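Long-range contacts in DegV family protein (Thermus thermophilus, PDB 2DT8), which binds fatty acid, here palmitic acid, and zinc, as a lipid-binding member of the DegV family whose physiological role is not established: residues A[12-17]-A[256-261]; A[228-233]-A[274-279]; A[127-132]-A[144-149]. All coordinates share one frame; numbering follows the deposited sequence.

Contact 1 of 3, residues A[12-17]-A[256-261]; sequences DLPQDL and LVNELG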
loop_
_atom_site.group_PDB
_atom_site.type_symbol
_atom_site.label_atom_id
_atom_site.label_comp_id
_atom_site.label_asym_id
_atom_site.label_seq_id
_atom_site.Cartn_x
_atom_site.Cartn_y
_atom_site.Cartn_z
ATOM N N ASP A 12 4.553 1.692 3.234
ATOM C CA ASP A 12 5.677 0.771 3.027
ATOM C C ASP A 12 6.834 1.288 2.169
ATOM O O ASP A 12 7.391 0.555 1.339
ATOM C CB ASP A 12 5.155 -0.549 2.430
ATOM C CG ASP A 12 4.263 -1.336 3.396
ATOM O OD1 ASP A 12 4.280 -1.025 4.610
ATOM O OD2 ASP A 12 3.556 -2.270 2.946
ATOM N N LEU A 13 7.218 2.538 2.390
ATOM C CA LEU A 13 8.324 3.138 1.643
ATOM C C LEU A 13 9.664 2.798 2.276
ATOM O O LEU A 13 9.791 2.827 3.494
ATOM C CB LEU A 13 8.182 4.657 1.639
ATOM C CG LEU A 13 7.117 5.227 0.710
ATOM C CD1 LEU A 13 6.841 6.675 1.064
ATOM C CD2 LEU A 13 7.597 5.089 -0.728
ATOM N N PRO A 14 10.678 2.485 1.459
ATOM C CA PRO A 14 12.002 2.160 2.005
ATOM C C PRO A 14 12.487 3.418 2.729
ATOM O O PRO A 14 12.089 4.535 2.424
ATOM C CB PRO A 14 12.841 1.902 0.761
ATOM C CG PRO A 14 11.852 1.494 -0.269
ATOM C CD PRO A 14 10.654 2.361 -0.007
ATOM N N GLN A 15 13.351 3.150 3.724
ATOM C CA GLN A 15 13.898 4.274 4.459
ATOM C C GLN A 15 14.788 5.207 3.634
ATOM O O GLN A 15 14.916 6.393 3.912
ATOM C CB GLN A 15 14.838 3.713 5.582
ATOM C CG GLN A 15 15.514 4.724 6.530
ATOM C CD GLN A 15 16.639 5.555 5.895
ATOM O OE1 GLN A 15 17.422 5.070 5.059
ATOM N NE2 GLN A 15 16.736 6.813 6.321
ATOM N N ASP A 16 15.400 4.581 2.612
ATOM C CA ASP A 16 16.256 5.377 1.754
ATOM C C ASP A 16 15.625 6.364 0.766
ATOM O O ASP A 16 16.299 7.025 -0.015
ATOM C CB ASP A 16 16.996 4.383 0.947
ATOM C CG ASP A 16 16.096 3.568 0.047
ATOM O OD1 ASP A 16 15.197 4.162 -0.587
ATOM O OD2 ASP A 16 16.284 2.338 -0.037
ATOM N N LEU A 17 14.284 6.401 0.852
ATOM C CA LEU A 17 13.579 7.315 -0.025
ATOM C C LEU A 17 12.860 8.332 0.862
ATOM O O LEU A 17 13.054 9.537 0.755
ATOM C CB LEU A 17 12.587 6.571 -0.901
ATOM C CG LEU A 17 13.076 5.861 -2.165
ATOM C CD1 LEU A 17 11.890 5.205 -2.857
ATOM C CD2 LEU A 17 13.741 6.863 -3.097
ATOM N N LEU A 256 10.666 -0.866 -8.407
ATOM C CA LEU A 256 11.080 -0.914 -7.006
ATOM C C LEU A 256 10.489 -2.139 -6.336
ATOM O O LEU A 256 9.382 -2.533 -6.668
ATOM C CB LEU A 256 10.576 0.332 -6.289
ATOM C CG LEU A 256 10.919 0.593 -4.827
ATOM C CD1 LEU A 256 12.427 0.748 -4.643
ATOM C CD2 LEU A 256 10.204 1.866 -4.412
ATOM N N VAL A 257 11.224 -2.722 -5.388
ATOM C CA VAL A 257 10.776 -3.915 -4.671
ATOM C C VAL A 257 10.975 -3.717 -3.175
ATOM O O VAL A 257 12.041 -3.295 -2.735
ATOM C CB VAL A 257 11.586 -5.172 -5.082
ATOM C CG1 VAL A 257 11.000 -6.418 -4.421
ATOM C CG2 VAL A 257 11.595 -5.308 -6.588
ATOM N N ASN A 258 9.944 -4.003 -2.390
ATOM C CA ASN A 258 10.054 -3.888 -0.945
ATOM C C ASN A 258 9.174 -4.935 -0.314
ATOM O O ASN A 258 8.249 -5.464 -0.941
ATOM C CB ASN A 258 9.619 -2.496 -0.443
ATOM C CG ASN A 258 10.086 -2.207 0.993
ATOM O OD1 ASN A 258 10.980 -2.876 1.519
ATOM N ND2 ASN A 258 9.497 -1.196 1.615
ATOM N N GLU A 259 9.488 -5.252 0.930
ATOM C CA GLU A 259 8.679 -6.188 1.683
ATOM C C GLU A 259 7.469 -5.396 2.181
ATOM O O GLU A 259 7.532 -4.177 2.360
ATOM C CB GLU A 259 9.464 -6.722 2.885
ATOM C CG GLU A 259 8.671 -7.702 3.729
ATOM C CD GLU A 259 9.486 -8.368 4.825
ATOM O OE1 GLU A 259 10.572 -7.865 5.185
ATOM O OE2 GLU A 259 9.015 -9.403 5.335
ATOM N N LEU A 260 6.359 -6.100 2.370
ATOM C CA LEU A 260 5.154 -5.505 2.925
ATOM C C LEU A 260 5.442 -5.188 4.385
ATOM O O LEU A 260 6.259 -5.867 5.032
ATOM C CB LEU A 260 4.015 -6.522 2.912
ATOM C CG LEU A 260 3.376 -6.899 1.584
ATOM C CD1 LEU A 260 2.440 -8.078 1.795
ATOM C CD2 LEU A 260 2.613 -5.697 1.046
ATOM N N GLY A 261 4.781 -4.170 4.911
ATOM C CA GLY A 261 4.945 -3.867 6.318
ATOM C C GLY A 261 4.170 -4.885 7.148
ATOM O O GLY A 261 3.291 -5.595 6.642
#

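Contact 2 of 3, residues A[228-233]-A[274-279]; sequences YFLYSG and GFYAYS. With PLM (palmitic acid), chain C.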
loop_
_atom_site.group_PDB
_atom_site.type_symbol
_atom_site.label_atom_id
_atom_site.label_comp_id
_atom_site.label_asym_id
_atom_site.label_seq_id
_atom_site.Cartn_x
_atom_site.Cartn_y
_atom_site.Cartn_z
ATOM N N TYR A 228 5.700 -1.156 -8.787
ATOM C CA TYR A 228 6.166 -1.304 -7.423
ATOM C C TYR A 228 5.791 -2.738 -6.936
ATOM O O TYR A 228 4.623 -3.088 -6.816
ATOM C CB TYR A 228 5.490 -0.215 -6.550
ATOM C CG TYR A 228 5.888 1.117 -7.078
ATOM C CD1 TYR A 228 5.222 1.656 -8.174
ATOM C CD2 TYR A 228 6.946 1.818 -6.500
ATOM C CE1 TYR A 228 5.604 2.887 -8.686
ATOM C CE2 TYR A 228 7.335 3.045 -7.018
ATOM C CZ TYR A 228 6.674 3.575 -8.109
ATOM O OH TYR A 228 7.061 4.792 -8.636
ATOM N N PHE A 229 6.860 -3.511 -6.675
ATOM C CA PHE A 229 6.617 -4.891 -6.307
ATOM C C PHE A 229 6.686 -5.103 -4.800
ATOM O O PHE A 229 7.508 -4.503 -4.113
ATOM C CB PHE A 229 7.658 -5.781 -7.001
ATOM C CG PHE A 229 7.554 -5.751 -8.497
ATOM C CD1 PHE A 229 8.105 -4.697 -9.227
ATOM C CD2 PHE A 229 6.853 -6.739 -9.168
ATOM C CE1 PHE A 229 7.952 -4.640 -10.614
ATOM C CE2 PHE A 229 6.694 -6.691 -10.558
ATOM C CZ PHE A 229 7.247 -5.636 -11.277
ATOM N N LEU A 230 5.825 -5.988 -4.314
ATOM C CA LEU A 230 5.704 -6.261 -2.887
ATOM C C LEU A 230 5.604 -7.753 -2.564
ATOM O O LEU A 230 5.086 -8.549 -3.336
ATOM C CB LEU A 230 4.423 -5.599 -2.366
ATOM C CG LEU A 230 4.385 -4.074 -2.507
ATOM C CD1 LEU A 230 2.947 -3.574 -2.521
ATOM C CD2 LEU A 230 5.189 -3.455 -1.366
ATOM N N TYR A 231 6.186 -8.080 -1.397
ATOM C CA TYR A 231 6.094 -9.460 -0.962
ATOM C C TYR A 231 6.204 -9.697 0.546
ATOM O O TYR A 231 6.597 -8.827 1.312
ATOM C CB TYR A 231 7.302 -10.309 -1.482
ATOM C CG TYR A 231 8.559 -9.825 -0.849
ATOM C CD1 TYR A 231 9.208 -8.705 -1.359
ATOM C CD2 TYR A 231 9.102 -10.497 0.247
ATOM C CE1 TYR A 231 10.383 -8.254 -0.778
ATOM C CE2 TYR A 231 10.283 -10.052 0.823
ATOM C CZ TYR A 231 10.925 -8.939 0.311
ATOM O OH TYR A 231 12.095 -8.482 0.887
ATOM N N SER A 232 5.800 -10.927 0.914
ATOM C CA SER A 232 5.892 -11.270 2.319
ATOM C C SER A 232 6.305 -12.727 2.099
ATOM O O SER A 232 5.788 -13.422 1.233
ATOM C CB SER A 232 4.545 -11.354 3.172
ATOM O OG SER A 232 3.711 -12.366 2.608
ATOM N N GLY A 233 7.308 -13.118 2.903
ATOM C CA GLY A 233 7.737 -14.499 2.822
ATOM C C GLY A 233 9.064 -14.501 2.031
ATOM O O GLY A 233 9.852 -13.565 2.201
ATOM N N GLY A 274 2.928 -9.391 -5.371
ATOM C CA GLY A 274 2.180 -8.712 -6.416
ATOM C C GLY A 274 2.905 -7.389 -6.675
ATOM O O GLY A 274 4.049 -7.192 -6.289
ATOM N N PHE A 275 2.145 -6.494 -7.330
ATOM C CA PHE A 275 2.744 -5.215 -7.655
ATOM C C PHE A 275 1.693 -4.152 -7.982
ATOM O O PHE A 275 0.583 -4.448 -8.403
ATOM C CB PHE A 275 3.884 -5.132 -8.697
ATOM C CG PHE A 275 3.340 -5.416 -10.066
ATOM C CD1 PHE A 275 3.110 -6.729 -10.455
ATOM C CD2 PHE A 275 3.098 -4.373 -10.945
ATOM C CE1 PHE A 275 2.638 -6.997 -11.732
ATOM C CE2 PHE A 275 2.623 -4.650 -12.224
ATOM C CZ PHE A 275 2.390 -5.960 -12.622
ATOM N N TYR A 276 2.104 -2.903 -7.704
ATOM C CA TYR A 276 1.207 -1.811 -8.034
ATOM C C TYR A 276 1.952 -1.144 -9.191
ATOM O O TYR A 276 3.145 -1.336 -9.391
ATOM C CB TYR A 276 1.271 -0.791 -6.848
ATOM C CG TYR A 276 -0.014 -0.788 -6.099
ATOM C CD1 TYR A 276 -1.084 -0.028 -6.562
ATOM C CD2 TYR A 276 -0.151 -1.529 -4.925
ATOM C CE1 TYR A 276 -2.284 -0.015 -5.864
ATOM C CE2 TYR A 276 -1.346 -1.508 -4.222
ATOM C CZ TYR A 276 -2.408 -0.752 -4.685
ATOM O OH TYR A 276 -3.608 -0.743 -4.002
ATOM N N ALA A 277 1.158 -0.361 -9.944
ATOM C CA ALA A 277 1.767 0.333 -11.063
ATOM C C ALA A 277 0.955 1.623 -11.676
ATOM O O ALA A 277 -0.252 1.659 -11.453
ATOM C CB ALA A 277 2.054 -0.476 -12.416
ATOM N N TYR A 278 1.611 2.604 -12.281
ATOM C CA TYR A 278 0.901 3.739 -12.871
ATOM C C TYR A 278 1.765 4.245 -14.006
ATOM O O TYR A 278 2.915 3.819 -14.151
ATOM C CB TYR A 278 0.617 4.871 -11.872
ATOM C CG TYR A 278 1.805 5.704 -11.457
ATOM C CD1 TYR A 278 2.615 5.310 -10.393
ATOM C CD2 TYR A 278 2.103 6.904 -12.107
ATOM C CE1 TYR A 278 3.685 6.084 -9.984
ATOM C CE2 TYR A 278 3.183 7.689 -11.706
ATOM C CZ TYR A 278 3.971 7.272 -10.643
ATOM O OH TYR A 278 5.045 8.026 -10.245
ATOM N N SER A 279 1.213 5.126 -14.826
ATOM C CA SER A 279 1.961 5.665 -15.953
ATOM C C SER A 279 1.934 7.176 -15.939
ATOM O O SER A 279 1.117 7.790 -15.246
ATOM C CB SER A 279 1.384 5.149 -17.270
ATOM O OG SER A 279 0.063 5.624 -17.469
HETATM C C1 PLM C . -5.772 -0.590 10.687
HETATM O O1 PLM C . -6.540 0.492 10.536
HETATM O O2 PLM C . -5.821 -1.218 11.723
HETATM C C2 PLM C . -4.853 -1.024 9.564
HETATM C C3 PLM C . -5.650 -1.874 8.568
HETATM C C4 PLM C . -4.736 -2.371 7.446
HETATM C C5 PLM C . -5.566 -3.177 6.449
HETATM C C6 PLM C . -4.701 -3.607 5.265
HETATM C C7 PLM C . -5.544 -4.438 4.319
HETATM C C8 PLM C . -4.779 -4.705 3.045
HETATM C C9 PLM C . -5.761 -5.240 2.006
HETATM C CA PLM C . -5.017 -6.062 0.972
HETATM C CB PLM C . -4.485 -5.114 -0.086
HETATM C CC PLM C . -2.973 -5.041 0.033
HETATM C CD PLM C . -2.357 -5.406 -1.304
HETATM C CE PLM C . -0.843 -5.513 -1.139
HETATM C CF PLM C . -0.210 -5.990 -2.454
HETATM C CG PLM C . -0.111 -4.819 -3.432
HETATM O O HOH W 1 6.044 7.315 -7.962
#

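Contact 3 of 3, residues A[127-132]-A[144-149]; sequences LRAKEL and AELERL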
loop_
_atom_site.group_PDB
_atom_site.type_symbol
_atom_site.label_atom_id
_atom_site.label_comp_id
_atom_site.label_asym_id
_atom_site.label_seq_id
_atom_site.Cartn_x
_atom_site.Cartn_y
_atom_site.Cartn_z
ATOM N N LEU A 127 5.529 9.341 -3.506
ATOM C CA LEU A 127 6.717 9.642 -4.290
ATOM C C LEU A 127 6.393 10.530 -5.495
ATOM O O LEU A 127 7.161 11.433 -5.821
ATOM C CB LEU A 127 7.383 8.344 -4.754
ATOM C CG LEU A 127 7.961 7.475 -3.630
ATOM C CD1 LEU A 127 8.477 6.176 -4.233
ATOM C CD2 LEU A 127 9.079 8.201 -2.885
ATOM N N ARG A 128 5.256 10.295 -6.144
ATOM C CA ARG A 128 4.886 11.109 -7.304
ATOM C C ARG A 128 4.596 12.542 -6.855
ATOM O O ARG A 128 5.008 13.498 -7.512
ATOM C CB ARG A 128 3.661 10.518 -7.996
ATOM C CG ARG A 128 3.145 11.321 -9.189
ATOM C CD ARG A 128 4.203 11.533 -10.253
ATOM N NE ARG A 128 3.591 12.083 -11.466
ATOM C CZ ARG A 128 4.264 12.695 -12.436
ATOM N NH1 ARG A 128 5.577 12.844 -12.344
ATOM N NH2 ARG A 128 3.622 13.162 -13.500
ATOM N N ALA A 129 3.899 12.690 -5.729
ATOM C CA ALA A 129 3.596 14.020 -5.208
ATOM C C ALA A 129 4.903 14.750 -4.874
ATOM O O ALA A 129 5.074 15.926 -5.194
ATOM C CB ALA A 129 2.711 13.906 -3.955
ATOM N N LYS A 130 5.833 14.043 -4.243
ATOM C CA LYS A 130 7.118 14.635 -3.886
ATOM C C LYS A 130 7.882 15.097 -5.126
ATOM O O LYS A 130 8.456 16.184 -5.143
ATOM C CB LYS A 130 7.967 13.619 -3.122
ATOM C CG LYS A 130 9.429 14.020 -3.046
ATOM C CD LYS A 130 9.735 14.925 -1.860
ATOM C CE LYS A 130 8.617 15.896 -1.530
ATOM N NZ LYS A 130 8.963 16.690 -0.323
ATOM N N GLU A 131 7.902 14.248 -6.146
ATOM C CA GLU A 131 8.571 14.548 -7.408
ATOM C C GLU A 131 8.049 15.877 -7.961
ATOM O O GLU A 131 8.824 16.764 -8.344
ATOM C CB GLU A 131 8.308 13.408 -8.396
ATOM C CG GLU A 131 8.885 13.622 -9.785
ATOM C CD GLU A 131 8.680 12.421 -10.674
ATOM O OE1 GLU A 131 7.580 11.824 -10.636
ATOM O OE2 GLU A 131 9.621 12.075 -11.419
ATOM N N LEU A 132 6.732 16.031 -7.977
ATOM C CA LEU A 132 6.137 17.258 -8.489
ATOM C C LEU A 132 6.381 18.458 -7.580
ATOM O O LEU A 132 6.692 19.553 -8.058
ATOM C CB LEU A 132 4.635 17.057 -8.713
ATOM C CG LEU A 132 4.303 16.015 -9.790
ATOM C CD1 LEU A 132 2.798 15.812 -9.859
ATOM C CD2 LEU A 132 4.840 16.477 -11.142
ATOM N N ALA A 144 -4.482 17.343 -8.524
ATOM C CA ALA A 144 -5.093 16.910 -9.770
ATOM C C ALA A 144 -4.415 15.631 -10.262
ATOM O O ALA A 144 -5.076 14.713 -10.754
ATOM C CB ALA A 144 -4.985 18.022 -10.830
ATOM N N GLU A 145 -3.089 15.589 -10.141
ATOM C CA GLU A 145 -2.339 14.409 -10.557
ATOM C C GLU A 145 -2.682 13.222 -9.652
ATOM O O GLU A 145 -2.821 12.093 -10.129
ATOM C CB GLU A 145 -0.834 14.695 -10.522
ATOM C CG GLU A 145 0.056 13.461 -10.738
ATOM C CD GLU A 145 0.037 12.902 -12.157
ATOM O OE1 GLU A 145 -0.824 13.305 -12.969
ATOM O OE2 GLU A 145 0.892 12.035 -12.460
ATOM N N LEU A 146 -2.825 13.472 -8.351
ATOM C CA LEU A 146 -3.157 12.387 -7.435
ATOM C C LEU A 146 -4.526 11.807 -7.766
ATOM O O LEU A 146 -4.737 10.597 -7.675
ATOM C CB LEU A 146 -3.114 12.874 -5.987
ATOM C CG LEU A 146 -1.700 13.090 -5.435
ATOM C CD1 LEU A 146 -1.764 13.749 -4.063
ATOM C CD2 LEU A 146 -0.982 11.737 -5.340
ATOM N N GLU A 147 -5.465 12.666 -8.157
ATOM C CA GLU A 147 -6.793 12.185 -8.526
ATOM C C GLU A 147 -6.695 11.322 -9.794
ATOM O O GLU A 147 -7.386 10.300 -9.913
ATOM C CB GLU A 147 -7.750 13.368 -8.717
ATOM C CG GLU A 147 -9.155 13.010 -9.207
ATOM C CD GLU A 147 -9.947 12.094 -8.280
ATOM O OE1 GLU A 147 -9.530 11.874 -7.126
ATOM O OE2 GLU A 147 -11.008 11.601 -8.719
ATOM N N ARG A 148 -5.822 11.707 -10.728
ATOM C CA ARG A 148 -5.648 10.913 -11.937
ATOM C C ARG A 148 -5.138 9.527 -11.557
ATOM O O ARG A 148 -5.618 8.525 -12.072
ATOM C CB ARG A 148 -4.646 11.571 -12.893
ATOM C CG ARG A 148 -4.457 10.815 -14.207
ATOM C CD ARG A 148 -3.400 11.461 -15.098
ATOM N NE ARG A 148 -2.027 11.292 -14.612
ATOM C CZ ARG A 148 -1.257 10.238 -14.861
ATOM N NH1 ARG A 148 -1.714 9.227 -15.590
ATOM N NH2 ARG A 148 -0.019 10.203 -14.383
ATOM N N LEU A 149 -4.158 9.478 -10.655
ATOM C CA LEU A 149 -3.606 8.197 -10.234
ATOM C C LEU A 149 -4.644 7.357 -9.486
ATOM O O LEU A 149 -4.711 6.141 -9.662
ATOM C CB LEU A 149 -2.368 8.405 -9.354
ATOM C CG LEU A 149 -1.152 9.069 -10.011
ATOM C CD1 LEU A 149 0.074 8.855 -9.118
ATOM C CD2 LEU A 149 -0.903 8.495 -11.401
#

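Contact 1 of 3, residues A[12-17]-A[256-261]
D12 and G261 meet where the loop leaving strand 3-8 reaches the end of strand 252-259 and the start of helix 262-268. The amide G261 N donates to D12 OD2 at 3.0 Å, with an N-H...O angle of 160°, and approaches from above the carboxylate plane. The same carboxylate has two further hydrogen-bond partners, S119 OG at OD2 and W40 NE1 at OD1, so the buried group has several polar partners, which would be expected to favour its charged form.

G261 is the N-cap residue of helix 262-268, and the contact therefore joins the six-stranded sheet, through the loop after its strand 3-8, to the turn that follows the edge strand of the four-stranded sheet. A second bond runs from the side-chain amide N258 ND2 to the backbone carbonyl D12 O at 2.8 Å. CG of N258 is anti to its backbone N (chi1 -164°), which carries the amide out from strand 252-259 toward that carbonyl. The acceptor lies in the amide plane of N258, whereas the donor stands 49° out of the carbonyl plane. N258 slides past P14 in the opposite direction, P14 CG lying 4.0 Å from N258 ND2.

Further along, the contact turns apolar: L17 and L256 reach tip to tip, L17 CD1 standing 4.1 Å from L256 CD2.

Contact 2 of 3, residues A[228-233]-A[274-279]
Y228 N donates to Y276 O at 2.6 Å, a short and fairly straight bond between the two strands. Its partner rung further along joins L230 N to G274 O at 2.9 Å, and G274 N returns a bond to L230 O. Y228-Y276 and L230-G274 are hydrogen-bonded pairs of two antiparallel strands, with F229-F275 the non-hydrogen-bonded pair between them.

On the face bearing F229 and F275 the two side chains lie side by side and point the same way, CG of F275 set between its backbone N and carbonyl carbon (chi1 70°) and CG of F229 anti to its carbonyl carbon. F275 CB sits over one face of the F229 ring, 3.8 Å from its centroid and 25° off the normal, a CH-pi contact. The rings themselves are slid apart, with centroids of F229 and F275 separated by 4.8 Å and planes at 30°, so they barely overlap. An alanine in place of F229 would probably open a gap beside F275, leaving F275 CB without the ring face it packs on.

The face bearing Y228, L230 and Y276 is lipid-facing in part: L230 CD1 is 3.4 Å and Y276 CD2 3.6 Å from CG, the terminal methyl of palmitic acid. Toward the Y278 end of the pair, one water bridges two phenols, 2.8 Å from Y228 OH and 2.6 Å from Y278 OH; Y278 OH is also hydrogen-bonded to R226 NH1.

Strand 225-231 has strand 252-259 on its other flank, and strand 273-279 has strand 154-158. Helix 236-247 packs on F229 and F275, helix 120-135 on Y228, Y276 and L230.

Contact 3 of 3, residues A[127-132]-A[144-149]
R128 and E145 carry the ionic part of the contact, a salt bridge in which two nitrogens of one guanidinium converge on a single oxygen. R128 NE lies 2.9 Å and R128 NH2 3.1 Å from E145 OE2, which sits at the edge of the guanidinium, near its plane. The carboxylate is turned steeply, the two planes standing 65° apart. R128 NE arrives on the anti side of that oxygen, R128 NH2 from above the carboxylate plane.

Each partner is steadied by a residue three positions on in its own helix. R128 NH1 donates to E131 OE1 at 2.8 Å. R148 clasps E145 side-on with one nitrogen to each oxygen: R148 NE is 2.9 Å from E145 OE1, and R148 NH2 is 2.8 Å from E145 OE2. Three N-H groups thus converge on E145 OE2, which would be expected to favour the charged carboxylate. E131 has a further salt bridge, to R226.

Two apolar contacts set a leucine methyl against the aliphatic stem of a charged residue. L132 CD1 touches E145 CG at 3.7 Å, crossing it at about a right angle, and L149 CD1 meets R128 CG at 3.9 Å in a similar crossing. CG of R128 is anti to its backbone N (chi1 177°), which lays it against that methyl. A129 CB and L146 CD1 make a looser contact.

L5 of strand 3-8 packs against A129, and Y278 of strand 273-279 against R128 and L149. The axes of segments 127-132 and 144-149 approach to 10.3 Å, with their directions 153° apart, the geometry of an antiparallel helical hairpin built from consecutive helices 120-135 and 139-151.

Contacts 1 and 2 meet in one sheet, through the pairing of strands 252-259 and 225-231, with L256 O 2.7 Å from F229 N and L260 N 2.9 Å from Y231 O, both probable hydrogen bonds. Their centres are about 10 Å apart. Contact 3 lies about 18 Å from each by centres. It touches contact 1 through L127 CD1, 3.8 Å from L13 CD2, and contact 2 through R148 NH2, 2.8 Å from S279 O, a probable hydrogen bond. The palmitic acid tail ends at contact 2, and the L260 side chain of contact 1 lies about 4 Å from the lipid; S93 OG and T61 OG1 hydrogen-bond to its carboxyl end. The zinc site lies away from all three.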